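Local coordinates for VWFA domain-containing protein (Alicyclobacillus acidocaldarius subsp. acidocaldarius, PDB 3RAG) that is of unknown function but adopts a von Willebrand factor type A fold that holds a sodium ion and, as in relatives, may mediate metal-dependent binding, at residues Ala8-Ile13 with Gln92-Gln97; His37-Asn42 with Asp223-His228; Asp160-Leu165 with Ser195-Ala200. All coordinates share one frame; numbering follows the deposited sequence.

Interaction 1: Ala8-Ile13 with Gln92-Gln97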
ATOM      1  N   ALA A   8     -15.256   8.296  -1.698  1.00 37.99           N
ATOM      2  CA  ALA A   8     -14.710   6.941  -1.744  1.00 33.64           C
ATOM      3  C   ALA A   8     -13.177   6.921  -1.863  1.00 34.10           C
ATOM      4  O   ALA A   8     -12.611   6.011  -2.464  1.00 36.06           O
ATOM      5  CB  ALA A   8     -15.364   6.118  -2.874  1.00 32.53           C
ATOM      6  N   THR A   9     -12.522   7.917  -1.273  1.00 30.76           N
ATOM      7  CA  THR A   9     -11.049   7.999  -1.305  1.00 33.93           C
ATOM      8  C   THR A   9     -10.411   6.688  -0.861  1.00 36.17           C
ATOM      9  O   THR A   9     -10.822   6.100   0.139  1.00 34.49           O
ATOM     10  CB  THR A   9     -10.537   9.154  -0.420  1.00 33.26           C
ATOM     11  OG1 THR A   9     -11.022  10.383  -0.966  1.00 37.86           O
ATOM     12  CG2 THR A   9      -8.995   9.182  -0.362  1.00 32.32           C
ATOM     13  N   ILE A  10      -9.415   6.224  -1.616  1.00 28.26           N
ATOM     14  CA  ILE A  10      -8.760   4.953  -1.308  1.00 26.88           C
ATOM     15  C   ILE A  10      -7.492   5.253  -0.494  1.00 27.67           C
ATOM     16  O   ILE A  10      -6.775   6.195  -0.800  1.00 28.96           O
ATOM     17  CB  ILE A  10      -8.414   4.195  -2.597  1.00 29.44           C
ATOM     18  CG1 ILE A  10      -9.703   3.759  -3.313  1.00 33.75           C
ATOM     19  CG2 ILE A  10      -7.544   2.965  -2.294  1.00 28.90           C
ATOM     20  CD1 ILE A  10     -10.436   2.573  -2.649  1.00 34.73           C
ATOM     21  N   ARG A  11      -7.255   4.467   0.557  1.00 27.12           N
ATOM     22  CA  ARG A  11      -6.108   4.670   1.438  1.00 30.54           C
ATOM     23  C   ARG A  11      -5.361   3.354   1.622  1.00 26.88           C
ATOM     24  O   ARG A  11      -5.929   2.381   2.118  1.00 29.39           O
ATOM     25  CB  ARG A  11      -6.591   5.167   2.795  1.00 33.61           C
ATOM     26  CG  ARG A  11      -7.268   6.525   2.708  1.00 37.15           C
ATOM     27  CD  ARG A  11      -7.775   7.001   4.068  1.00 43.40           C
ATOM     28  NE  ARG A  11      -8.345   8.340   3.937  1.00 55.87           N
ATOM     29  CZ  ARG A  11      -9.628   8.567   3.689  1.00 61.69           C
ATOM     30  NH1 ARG A  11     -10.458   7.544   3.585  1.00 55.83           N
ATOM     31  NH2 ARG A  11     -10.083   9.805   3.558  1.00 66.60           N
ATOM     32  N   GLN A  12      -4.098   3.315   1.216  1.00 27.21           N
ATOM     33  CA  GLN A  12      -3.376   2.057   1.228  1.00 22.65           C
ATOM     34  C   GLN A  12      -1.982   2.254   1.757  1.00 24.32           C
ATOM     35  O   GLN A  12      -1.388   3.315   1.587  1.00 25.92           O
ATOM     36  CB  GLN A  12      -3.286   1.455  -0.179  1.00 26.36           C
ATOM     37  CG  GLN A  12      -4.635   0.903  -0.686  1.00 24.78           C
ATOM     38  CD  GLN A  12      -4.493   0.155  -2.003  1.00 29.32           C
ATOM     39  OE1 GLN A  12      -3.385   0.006  -2.534  1.00 29.47           O
ATOM     40  NE2 GLN A  12      -5.617  -0.313  -2.537  1.00 29.18           N
ATOM     41  N   ILE A  13      -1.479   1.216   2.403  1.00 24.23           N
ATOM     42  CA  ILE A  13      -0.088   1.169   2.830  1.00 24.82           C
ATOM     43  C   ILE A  13       0.518  -0.012   2.089  1.00 26.89           C
ATOM     44  O   ILE A  13      -0.014  -1.122   2.150  1.00 25.25           O
ATOM     45  CB  ILE A  13       0.016   0.905   4.349  1.00 25.19           C
ATOM     46  CG1 ILE A  13      -0.614   2.066   5.151  1.00 25.90           C
ATOM     47  CG2 ILE A  13       1.485   0.644   4.746  1.00 26.73           C
ATOM     48  CD1 ILE A  13      -0.804   1.766   6.667  1.00 25.72           C
ATOM     49  N   GLN A  92      -9.896  -2.082  -6.566  1.00 31.07           N
ATOM     50  CA  GLN A  92     -11.120  -2.586  -7.193  1.00 34.01           C
ATOM     51  C   GLN A  92     -12.021  -3.310  -6.191  1.00 34.51           C
ATOM     52  O   GLN A  92     -13.213  -3.050  -6.135  1.00 35.20           O
ATOM     53  CB  GLN A  92     -10.812  -3.499  -8.374  1.00 39.26           C
ATOM     54  CG  GLN A  92     -12.092  -4.018  -9.039  1.00 56.26           C
ATOM     55  CD  GLN A  92     -11.839  -4.975 -10.188  1.00 75.11           C
ATOM     56  OE1 GLN A  92     -10.801  -5.637 -10.256  1.00 81.89           O
ATOM     57  NE2 GLN A  92     -12.799  -5.056 -11.099  1.00 84.28           N
HETATM   58  N   MSE A  93     -11.456  -4.217  -5.391  1.00 32.44           N
HETATM   59  CA  MSE A  93     -12.255  -4.913  -4.386  1.00 33.17           C
HETATM   60  C   MSE A  93     -12.890  -3.975  -3.352  1.00 32.46           C
HETATM   61  O   MSE A  93     -14.059  -4.142  -2.974  1.00 32.80           O
HETATM   62  CB  MSE A  93     -11.429  -6.031  -3.706  1.00 35.59           C
HETATM   63  CG  MSE A  93     -11.221  -7.243  -4.627  1.00 45.93           C
HETATM   64 SE   MSE A  93     -10.239  -8.618  -3.939  1.00 49.29          SE
HETATM   65  CE  MSE A  93      -8.611  -7.909  -3.864  1.00 40.06           C
ATOM     66  N   THR A  94     -12.123  -2.990  -2.890  1.00 29.55           N
ATOM     67  CA  THR A  94     -12.637  -2.050  -1.912  1.00 30.02           C
ATOM     68  C   THR A  94     -13.803  -1.247  -2.512  1.00 32.79           C
ATOM     69  O   THR A  94     -14.840  -1.046  -1.872  1.00 31.03           O
ATOM     70  CB  THR A  94     -11.526  -1.091  -1.438  1.00 30.51           C
ATOM     71  OG1 THR A  94     -10.517  -1.854  -0.739  1.00 28.71           O
ATOM     72  CG2 THR A  94     -12.087  -0.033  -0.504  1.00 31.38           C
ATOM     73  N   LEU A  95     -13.625  -0.788  -3.743  1.00 28.64           N
ATOM     74  CA  LEU A  95     -14.667   0.015  -4.390  1.00 31.01           C
ATOM     75  C   LEU A  95     -15.925  -0.805  -4.707  1.00 31.95           C
ATOM     76  O   LEU A  95     -17.052  -0.286  -4.667  1.00 34.68           O
ATOM     77  CB  LEU A  95     -14.108   0.695  -5.646  1.00 31.32           C
ATOM     78  CG  LEU A  95     -13.064   1.765  -5.322  1.00 32.25           C
ATOM     79  CD1 LEU A  95     -12.396   2.202  -6.613  1.00 31.22           C
ATOM     80  CD2 LEU A  95     -13.719   2.964  -4.607  1.00 31.33           C
ATOM     81  N   GLN A  96     -15.743  -2.085  -5.023  1.00 32.65           N
ATOM     82  CA  GLN A  96     -16.890  -2.962  -5.233  1.00 36.66           C
ATOM     83  C   GLN A  96     -17.705  -3.051  -3.953  1.00 40.53           C
ATOM     84  O   GLN A  96     -18.933  -3.052  -3.988  1.00 36.56           O
ATOM     85  CB  GLN A  96     -16.458  -4.359  -5.696  1.00 40.86           C
ATOM     86  CG  GLN A  96     -15.915  -4.375  -7.115  1.00 48.65           C
ATOM     87  CD  GLN A  96     -15.330  -5.717  -7.535  1.00 61.89           C
ATOM     88  OE1 GLN A  96     -15.327  -6.045  -8.716  1.00 68.48           O
ATOM     89  NE2 GLN A  96     -14.810  -6.482  -6.575  1.00 59.31           N
ATOM     90  N   GLN A  97     -17.018  -3.114  -2.819  1.00 36.64           N
ATOM     91  CA  GLN A  97     -17.695  -3.184  -1.531  1.00 39.42           C
ATOM     92  C   GLN A  97     -18.424  -1.883  -1.261  1.00 36.07           C
ATOM     93  O   GLN A  97     -19.548  -1.891  -0.772  1.00 38.49           O
ATOM     94  CB  GLN A  97     -16.699  -3.476  -0.386  1.00 42.90           C
ATOM     95  CG  GLN A  97     -15.844  -4.730  -0.596  1.00 48.54           C
ATOM     96  CD  GLN A  97     -14.646  -4.846   0.385  1.00 72.26           C
ATOM     97  OE1 GLN A  97     -14.050  -3.840   0.818  1.00 63.67           O
ATOM     98  NE2 GLN A  97     -14.293  -6.084   0.721  1.00 71.75           N
TER
HETATM   99  O   HOH W   1      -8.180  -0.242  -0.990  1.00 31.77           O
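Ala8 lies abreast of Leu95, with CA atoms 7.4 Å apart, and Ile10 faces Thr94 at a slightly greater spacing. The chain leaves helix 3-7 at Ala8 and enters strand 10-17 at Ile10, while 92-97 is an inner stretch of the long helix 79-106. The end of the loop and the start of the strand thus present Ala8 and Ile10 to the helix, and no direct hydrogen bond joins the two segments. Ile10 carries most of the packing. Its CG1 stands anti to the carbonyl carbon (chi1 -67°) and CD1 is folded back rather than extended from CA (chi2 -74°), which brings that methyl in between two neighbours on the helix. CD1 meets Thr94 CG2 at 3.8 Å, the two side chains reaching toward each other end to end, and lies equally near Leu95 CG, whose side chain it crosses at a slant. Leu95 starts off along the helix flank but swings its CD2 methyl back toward the strand, where it also rests 4.0 Å from Ala8 CB. Beyond this apolar patch the contact turns polar through a water. Gln12 NE2 donates to it over 3.0 Å, and on the other side the water is hydrogen-bonded to Thr94 OG1 at 2.9 Å. That hydroxyl also bonds to Thr90 O, one turn earlier in the helix, so it is held from within the helix as well as by the water, while its CG2 serves the packing with Ile10. Leu95 touches Leu129 of helix 116-132, and Ile10 touches Leu135 of the neighbouring strand, which extends the same apolar layer. A helix laid across one face of a mostly parallel sheet is the alpha/beta/alpha, Rossmann-like architecture of von Willebrand factor type A domains.

Interaction 2: His37-Asn42 with Asp223-His228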
ATOM      1  N   HIS A  37      -9.523   1.807  10.250  1.00 37.59           N
ATOM      2  CA  HIS A  37      -9.760   3.121   9.646  1.00 37.39           C
ATOM      3  C   HIS A  37     -10.077   3.030   8.173  1.00 40.29           C
ATOM      4  O   HIS A  37     -10.193   4.055   7.499  1.00 46.18           O
ATOM      5  CB  HIS A  37      -8.546   4.036   9.826  1.00 41.05           C
ATOM      6  CG  HIS A  37      -8.256   4.375  11.251  1.00 44.61           C
ATOM      7  ND1 HIS A  37      -8.935   5.362  11.932  1.00 47.02           N
ATOM      8  CD2 HIS A  37      -7.376   3.846  12.131  1.00 46.60           C
ATOM      9  CE1 HIS A  37      -8.478   5.433  13.170  1.00 48.68           C
ATOM     10  NE2 HIS A  37      -7.533   4.523  13.317  1.00 50.06           N
ATOM     11  N   GLY A  38     -10.203   1.809   7.663  1.00 33.74           N
ATOM     12  CA  GLY A  38     -10.467   1.615   6.252  1.00 36.41           C
ATOM     13  C   GLY A  38      -9.214   1.552   5.378  1.00 37.14           C
ATOM     14  O   GLY A  38      -9.299   1.358   4.164  1.00 42.57           O
ATOM     15  N   ILE A  39      -8.049   1.665   5.994  1.00 29.83           N
ATOM     16  CA  ILE A  39      -6.794   1.556   5.240  1.00 26.17           C
ATOM     17  C   ILE A  39      -6.561   0.102   4.870  1.00 28.54           C
ATOM     18  O   ILE A  39      -6.777  -0.784   5.697  1.00 30.41           O
ATOM     19  CB  ILE A  39      -5.625   2.071   6.099  1.00 28.99           C
ATOM     20  CG1 ILE A  39      -5.847   3.552   6.411  1.00 28.74           C
ATOM     21  CG2 ILE A  39      -4.256   1.866   5.398  1.00 26.46           C
ATOM     22  CD1 ILE A  39      -5.032   4.068   7.603  1.00 29.17           C
ATOM     23  N   VAL A  40      -6.103  -0.156   3.648  1.00 24.59           N
ATOM     24  CA  VAL A  40      -5.791  -1.529   3.252  1.00 24.08           C
ATOM     25  C   VAL A  40      -4.268  -1.644   3.246  1.00 27.34           C
ATOM     26  O   VAL A  40      -3.593  -0.751   2.719  1.00 27.25           O
ATOM     27  CB  VAL A  40      -6.348  -1.851   1.843  1.00 28.70           C
ATOM     28  CG1 VAL A  40      -5.638  -3.091   1.256  1.00 28.11           C
ATOM     29  CG2 VAL A  40      -7.885  -2.047   1.911  1.00 26.37           C
ATOM     30  N   VAL A  41      -3.730  -2.723   3.831  1.00 26.68           N
ATOM     31  CA  VAL A  41      -2.274  -2.902   3.889  1.00 25.61           C
ATOM     32  C   VAL A  41      -1.906  -4.076   2.994  1.00 26.60           C
ATOM     33  O   VAL A  41      -2.401  -5.195   3.193  1.00 27.46           O
ATOM     34  CB  VAL A  41      -1.774  -3.181   5.333  1.00 28.63           C
ATOM     35  CG1 VAL A  41      -0.234  -3.245   5.387  1.00 25.60           C
ATOM     36  CG2 VAL A  41      -2.290  -2.102   6.289  1.00 24.34           C
ATOM     37  N   ASN A  42      -1.064  -3.803   1.998  1.00 24.40           N
ATOM     38  CA  ASN A  42      -0.555  -4.818   1.069  1.00 23.59           C
ATOM     39  C   ASN A  42       0.926  -5.063   1.357  1.00 23.81           C
ATOM     40  O   ASN A  42       1.631  -4.155   1.832  1.00 24.51           O
ATOM     41  CB  ASN A  42      -0.677  -4.313  -0.374  1.00 25.08           C
ATOM     42  CG  ASN A  42      -2.124  -4.193  -0.844  1.00 27.16           C
ATOM     43  OD1 ASN A  42      -2.496  -3.257  -1.585  1.00 31.74           O
ATOM     44  ND2 ASN A  42      -2.931  -5.115  -0.425  1.00 22.73           N
ATOM     45  N   ASP A 223      -0.616   6.839  10.455  1.00 28.46           N
ATOM     46  CA  ASP A 223      -0.627   8.210  10.982  1.00 30.28           C
ATOM     47  C   ASP A 223      -0.591   9.246   9.863  1.00 34.94           C
ATOM     48  O   ASP A 223      -1.325  10.240   9.899  1.00 33.56           O
ATOM     49  CB  ASP A 223       0.558   8.466  11.934  1.00 36.72           C
ATOM     50  CG  ASP A 223       0.306   7.947  13.339  1.00 41.33           C
ATOM     51  OD1 ASP A 223      -0.746   7.314  13.563  1.00 40.21           O
ATOM     52  OD2 ASP A 223       1.156   8.162  14.222  1.00 39.47           O
ATOM     53  N   LEU A 224       0.300   9.030   8.894  1.00 28.56           N
ATOM     54  CA  LEU A 224       0.434   9.931   7.750  1.00 30.20           C
ATOM     55  C   LEU A 224      -0.862  10.008   6.962  1.00 34.54           C
ATOM     56  O   LEU A 224      -1.290  11.102   6.564  1.00 33.25           O
ATOM     57  CB  LEU A 224       1.577   9.471   6.832  1.00 28.75           C
ATOM     58  CG  LEU A 224       2.985   9.716   7.381  1.00 34.34           C
ATOM     59  CD1 LEU A 224       4.019   8.928   6.563  1.00 33.87           C
ATOM     60  CD2 LEU A 224       3.290  11.201   7.376  1.00 38.64           C
ATOM     61  N   LEU A 225      -1.485   8.855   6.726  1.00 30.28           N
ATOM     62  CA  LEU A 225      -2.738   8.807   5.965  1.00 27.74           C
ATOM     63  C   LEU A 225      -3.853   9.563   6.687  1.00 33.68           C
ATOM     64  O   LEU A 225      -4.611  10.327   6.080  1.00 34.16           O
ATOM     65  CB  LEU A 225      -3.160   7.349   5.682  1.00 26.96           C
ATOM     66  CG  LEU A 225      -2.304   6.610   4.644  1.00 29.93           C
ATOM     67  CD1 LEU A 225      -2.511   5.087   4.714  1.00 26.74           C
ATOM     68  CD2 LEU A 225      -2.558   7.140   3.199  1.00 27.85           C
ATOM     69  N   LEU A 226      -3.942   9.361   7.990  1.00 33.33           N
ATOM     70  CA  LEU A 226      -4.982  10.014   8.776  1.00 36.57           C
ATOM     71  C   LEU A 226      -4.758  11.529   8.877  1.00 38.46           C
ATOM     72  O   LEU A 226      -5.712  12.302   8.811  1.00 41.10           O
ATOM     73  CB  LEU A 226      -5.083   9.373  10.164  1.00 40.42           C
ATOM     74  CG  LEU A 226      -5.500   7.891  10.139  1.00 39.96           C
ATOM     75  CD1 LEU A 226      -5.477   7.291  11.543  1.00 48.23           C
ATOM     76  CD2 LEU A 226      -6.867   7.679   9.494  1.00 48.65           C
ATOM     77  N   SER A 227      -3.505  11.950   9.027  1.00 36.94           N
ATOM     78  CA  SER A 227      -3.188  13.382   9.059  1.00 39.91           C
ATOM     79  C   SER A 227      -3.490  14.023   7.717  1.00 44.62           C
ATOM     80  O   SER A 227      -3.984  15.156   7.651  1.00 44.64           O
ATOM     81  CB  SER A 227      -1.716  13.617   9.392  1.00 45.81           C
ATOM     82  OG  SER A 227      -1.403  13.060  10.649  1.00 60.92           O
ATOM     83  N   HIS A 228      -3.184  13.299   6.643  1.00 38.98           N
ATOM     84  CA  HIS A 228      -3.431  13.818   5.305  1.00 39.11           C
ATOM     85  C   HIS A 228      -4.930  13.998   5.065  1.00 44.30           C
ATOM     86  O   HIS A 228      -5.365  15.030   4.529  1.00 44.95           O
ATOM     87  CB  HIS A 228      -2.822  12.906   4.245  1.00 35.29           C
ATOM     88  CG  HIS A 228      -2.829  13.496   2.873  1.00 34.83           C
ATOM     89  ND1 HIS A 228      -2.235  14.707   2.587  1.00 41.56           N
ATOM     90  CD2 HIS A 228      -3.369  13.055   1.710  1.00 35.02           C
ATOM     91  CE1 HIS A 228      -2.398  14.980   1.303  1.00 41.16           C
ATOM     92  NE2 HIS A 228      -3.093  14.002   0.752  1.00 39.88           N
TER
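The imidazole of His37 is overlapped by Leu226, whose CD1 sits above the ring centre, 3.8 Å from the centroid and just 4° off the ring normal, a CH-pi contact over one face. The side chains cross at about a right angle. Leu226 CD2 lies over the same face, displaced toward the CG-ND1 side, 3.9 Å from His37 ND1, so both methyls of the leucine fork bear on the histidine. Replacing Leu226 by an alanine would probably strip the His37 ring of this cover and leave the ring freer to turn. Just after the histidine, Gly38 ends helix 27-36 in a Schellman motif, its positive phi turning the chain into strand 40-46; this is the return half of a beta-alpha-beta unit whose first strand, 10-17, lies next to 40-46 in the sheet. Helix 214-232 packs over this return. Deeper in, Ile39 meets Leu225 obliquely. With CG2 anti to the backbone N and CG1 anti to the carbonyl carbon (chi1 -62°), both branches of Ile39 face the helix: CG2 comes within 3.7 Å of Leu225 CD1, and Ile39 CD1 approaches the same methyl to 4.0 Å. Ile39 and Leu225 each also rest on Ile13 of the neighbouring strand, and Leu225 touches Phe193 of strand 188-194 as well.

Interaction 3: Asp160-Leu165 with Ser195-Ala200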
ATOM      1  N   ASP A 160       8.408   3.751 -10.804  1.00 27.26           N
ATOM      2  CA  ASP A 160       7.517   3.245 -11.856  1.00 32.19           C
ATOM      3  C   ASP A 160       6.072   3.124 -11.373  1.00 34.79           C
ATOM      4  O   ASP A 160       5.126   3.363 -12.127  1.00 26.96           O
ATOM      5  CB  ASP A 160       7.999   1.882 -12.344  1.00 39.53           C
ATOM      6  CG  ASP A 160       9.218   1.977 -13.225  1.00 56.06           C
ATOM      7  OD1 ASP A 160       9.635   3.110 -13.550  1.00 64.38           O
ATOM      8  OD2 ASP A 160       9.750   0.913 -13.605  1.00 69.95           O
ATOM      9  N   LEU A 161       5.898   2.748 -10.112  1.00 29.40           N
ATOM     10  CA  LEU A 161       4.557   2.612  -9.561  1.00 30.53           C
ATOM     11  C   LEU A 161       3.865   3.961  -9.589  1.00 30.51           C
ATOM     12  O   LEU A 161       2.727   4.086 -10.050  1.00 30.56           O
ATOM     13  CB  LEU A 161       4.612   2.059  -8.131  1.00 26.90           C
ATOM     14  CG  LEU A 161       3.316   2.002  -7.315  1.00 30.67           C
ATOM     15  CD1 LEU A 161       2.283   1.082  -7.973  1.00 27.95           C
ATOM     16  CD2 LEU A 161       3.655   1.474  -5.908  1.00 30.79           C
ATOM     17  N   ALA A 162       4.556   4.984  -9.094  1.00 29.28           N
ATOM     18  CA  ALA A 162       3.973   6.304  -9.025  1.00 31.20           C
ATOM     19  C   ALA A 162       3.681   6.818 -10.420  1.00 36.65           C
ATOM     20  O   ALA A 162       2.643   7.439 -10.655  1.00 36.89           O
ATOM     21  CB  ALA A 162       4.903   7.278  -8.259  1.00 33.53           C
ATOM     22  N   LEU A 163       4.599   6.573 -11.353  1.00 33.42           N
ATOM     23  CA  LEU A 163       4.375   7.039 -12.715  1.00 37.27           C
ATOM     24  C   LEU A 163       3.142   6.363 -13.318  1.00 35.62           C
ATOM     25  O   LEU A 163       2.337   7.012 -13.993  1.00 35.46           O
ATOM     26  CB  LEU A 163       5.610   6.819 -13.591  1.00 36.18           C
ATOM     27  CG  LEU A 163       6.802   7.726 -13.252  1.00 43.58           C
ATOM     28  CD1 LEU A 163       7.958   7.436 -14.187  1.00 47.81           C
ATOM     29  CD2 LEU A 163       6.434   9.203 -13.308  1.00 44.31           C
ATOM     30  N   SER A 164       2.981   5.066 -13.069  1.00 31.06           N
ATOM     31  CA  SER A 164       1.829   4.352 -13.627  1.00 35.08           C
ATOM     32  C   SER A 164       0.503   4.831 -13.021  1.00 40.47           C
ATOM     33  O   SER A 164      -0.509   4.929 -13.714  1.00 38.27           O
ATOM     34  CB  SER A 164       1.974   2.843 -13.432  1.00 39.98           C
ATOM     35  OG  SER A 164       1.696   2.492 -12.086  1.00 50.02           O
ATOM     36  N   LEU A 165       0.503   5.119 -11.725  1.00 40.54           N
ATOM     37  CA  LEU A 165      -0.703   5.605 -11.059  1.00 40.82           C
ATOM     38  C   LEU A 165      -1.109   7.014 -11.486  1.00 40.39           C
ATOM     39  O   LEU A 165      -2.290   7.382 -11.407  1.00 45.58           O
ATOM     40  CB  LEU A 165      -0.550   5.531  -9.529  1.00 35.14           C
ATOM     41  CG  LEU A 165      -0.390   4.122  -8.951  1.00 36.15           C
ATOM     42  CD1 LEU A 165      -0.003   4.210  -7.482  1.00 33.61           C
ATOM     43  CD2 LEU A 165      -1.668   3.238  -9.126  1.00 40.09           C
ATOM     44  N   SER A 195       2.272  14.314  -5.612  1.00 40.41           N
ATOM     45  CA  SER A 195       1.785  13.629  -6.799  1.00 42.24           C
ATOM     46  C   SER A 195       2.914  12.879  -7.511  1.00 42.18           C
ATOM     47  O   SER A 195       2.663  12.133  -8.440  1.00 38.94           O
ATOM     48  CB  SER A 195       1.154  14.633  -7.768  1.00 43.54           C
ATOM     49  OG  SER A 195       2.058  15.696  -7.984  1.00 52.44           O
ATOM     50  N   GLU A 196       4.157  13.112  -7.100  1.00 40.27           N
ATOM     51  CA  GLU A 196       5.285  12.403  -7.697  1.00 45.83           C
ATOM     52  C   GLU A 196       6.247  11.841  -6.659  1.00 38.99           C
ATOM     53  O   GLU A 196       6.251  12.255  -5.507  1.00 35.86           O
ATOM     54  CB  GLU A 196       6.053  13.302  -8.671  1.00 56.66           C
ATOM     55  CG  GLU A 196       5.292  13.591  -9.957  1.00 70.70           C
ATOM     56  CD  GLU A 196       6.212  13.913 -11.116  1.00 83.84           C
ATOM     57  OE1 GLU A 196       6.656  12.968 -11.813  1.00 85.17           O
ATOM     58  OE2 GLU A 196       6.498  15.112 -11.324  1.00 86.96           O
ATOM     59  N   VAL A 197       7.063  10.896  -7.094  1.00 36.50           N
ATOM     60  CA  VAL A 197       8.113  10.338  -6.254  1.00 37.91           C
ATOM     61  C   VAL A 197       9.417  11.074  -6.532  1.00 38.06           C
ATOM     62  O   VAL A 197       9.817  11.199  -7.687  1.00 44.59           O
ATOM     63  CB  VAL A 197       8.282   8.839  -6.535  1.00 40.98           C
ATOM     64  CG1 VAL A 197       9.656   8.350  -6.046  1.00 43.72           C
ATOM     65  CG2 VAL A 197       7.163   8.075  -5.873  1.00 37.10           C
ATOM     66  N   ASN A 198      10.057  11.573  -5.471  1.00 34.77           N
ATOM     67  CA  ASN A 198      11.310  12.326  -5.560  1.00 39.34           C
ATOM     68  C   ASN A 198      12.481  11.350  -5.617  1.00 40.13           C
ATOM     69  O   ASN A 198      12.847  10.758  -4.602  1.00 32.63           O
ATOM     70  CB  ASN A 198      11.440  13.207  -4.314  1.00 37.84           C
ATOM     71  CG  ASN A 198      12.713  14.057  -4.302  1.00 49.13           C
ATOM     72  OD1 ASN A 198      13.716  13.723  -4.928  1.00 42.35           O
ATOM     73  ND2 ASN A 198      12.669  15.160  -3.558  1.00 54.08           N
ATOM     74  N   VAL A 199      13.060  11.144  -6.792  1.00 41.61           N
ATOM     75  CA  VAL A 199      14.048  10.074  -6.895  1.00 41.86           C
ATOM     76  C   VAL A 199      15.346  10.387  -6.162  1.00 36.47           C
ATOM     77  O   VAL A 199      15.959   9.482  -5.601  1.00 33.63           O
ATOM     78  CB  VAL A 199      14.282   9.564  -8.356  1.00 66.82           C
ATOM     79  CG1 VAL A 199      13.283  10.181  -9.326  1.00 67.47           C
ATOM     80  CG2 VAL A 199      15.712   9.796  -8.794  1.00 62.81           C
ATOM     81  N   ALA A 200      15.750  11.662  -6.130  1.00 35.58           N
ATOM     82  CA  ALA A 200      16.942  12.047  -5.386  1.00 37.94           C
ATOM     83  C   ALA A 200      16.763  11.710  -3.920  1.00 34.95           C
ATOM     84  O   ALA A 200      17.706  11.297  -3.258  1.00 34.48           O
ATOM     85  CB  ALA A 200      17.241  13.549  -5.542  1.00 38.88           C
TER
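Ala162, Val197 and Glu196 hold most of what is buried here. Ala162 points from helix 151-165 straight at the chain that leaves strand 188-194, and its CB meets Val197 CG2 at 3.4 Å, tighter than usual for two methyls. Val197 gets there because CG2 stands anti to its own carbonyl carbon while CG1 takes the place anti to the backbone N (chi1 160°), leaving one methyl wedged against the helix. The small alanine lets the backbones approach closely: the CA atoms of Ala162 and Glu196 are 6.4 Å apart. Glu196 lies at the exposed side of the contact, its extended chain crossing Leu163 at a slant, with OE1 4.1 Å from Leu163 CD2. The same oxygen forms a salt bridge to Lys166, just past the helix, so the carboxylate is tied to the helix end by charge as well as by packing. Val197 also touches Val174 of strand 172-179. Next along, Asn198 is the N-cap of helix 199-205, its OD1 accepting from Ala201 N. The contact thus joins an edge-strand exit to a helix packed on one face of the central sheet, as expected at the periphery of a von Willebrand factor type A fold.

How the interactions relate
Interactions 1 and 2 share the inner part of the sheet: strands 10-17 and 40-46 are neighbours, joined by backbone bonds between Ile13 and both Val40 and Asn42. They serve opposite faces, helix 79-106 lying over one and helix 214-232 over the other. Interaction 1 is buried and bridges its polar ends with a water; interaction 2 runs from a buried aliphatic pair out to an exposed imidazole. Interaction 3, its centre about 20 Å from that of interaction 1 and about 19 Å from that of interaction 2, touches neither. Partly buried near the sheet edge, it pairs one tight methyl contact with an exposed glutamate that turns to Lys166, beyond both segments. None includes the sodium ligands Asp18, Ser144 and Ser146.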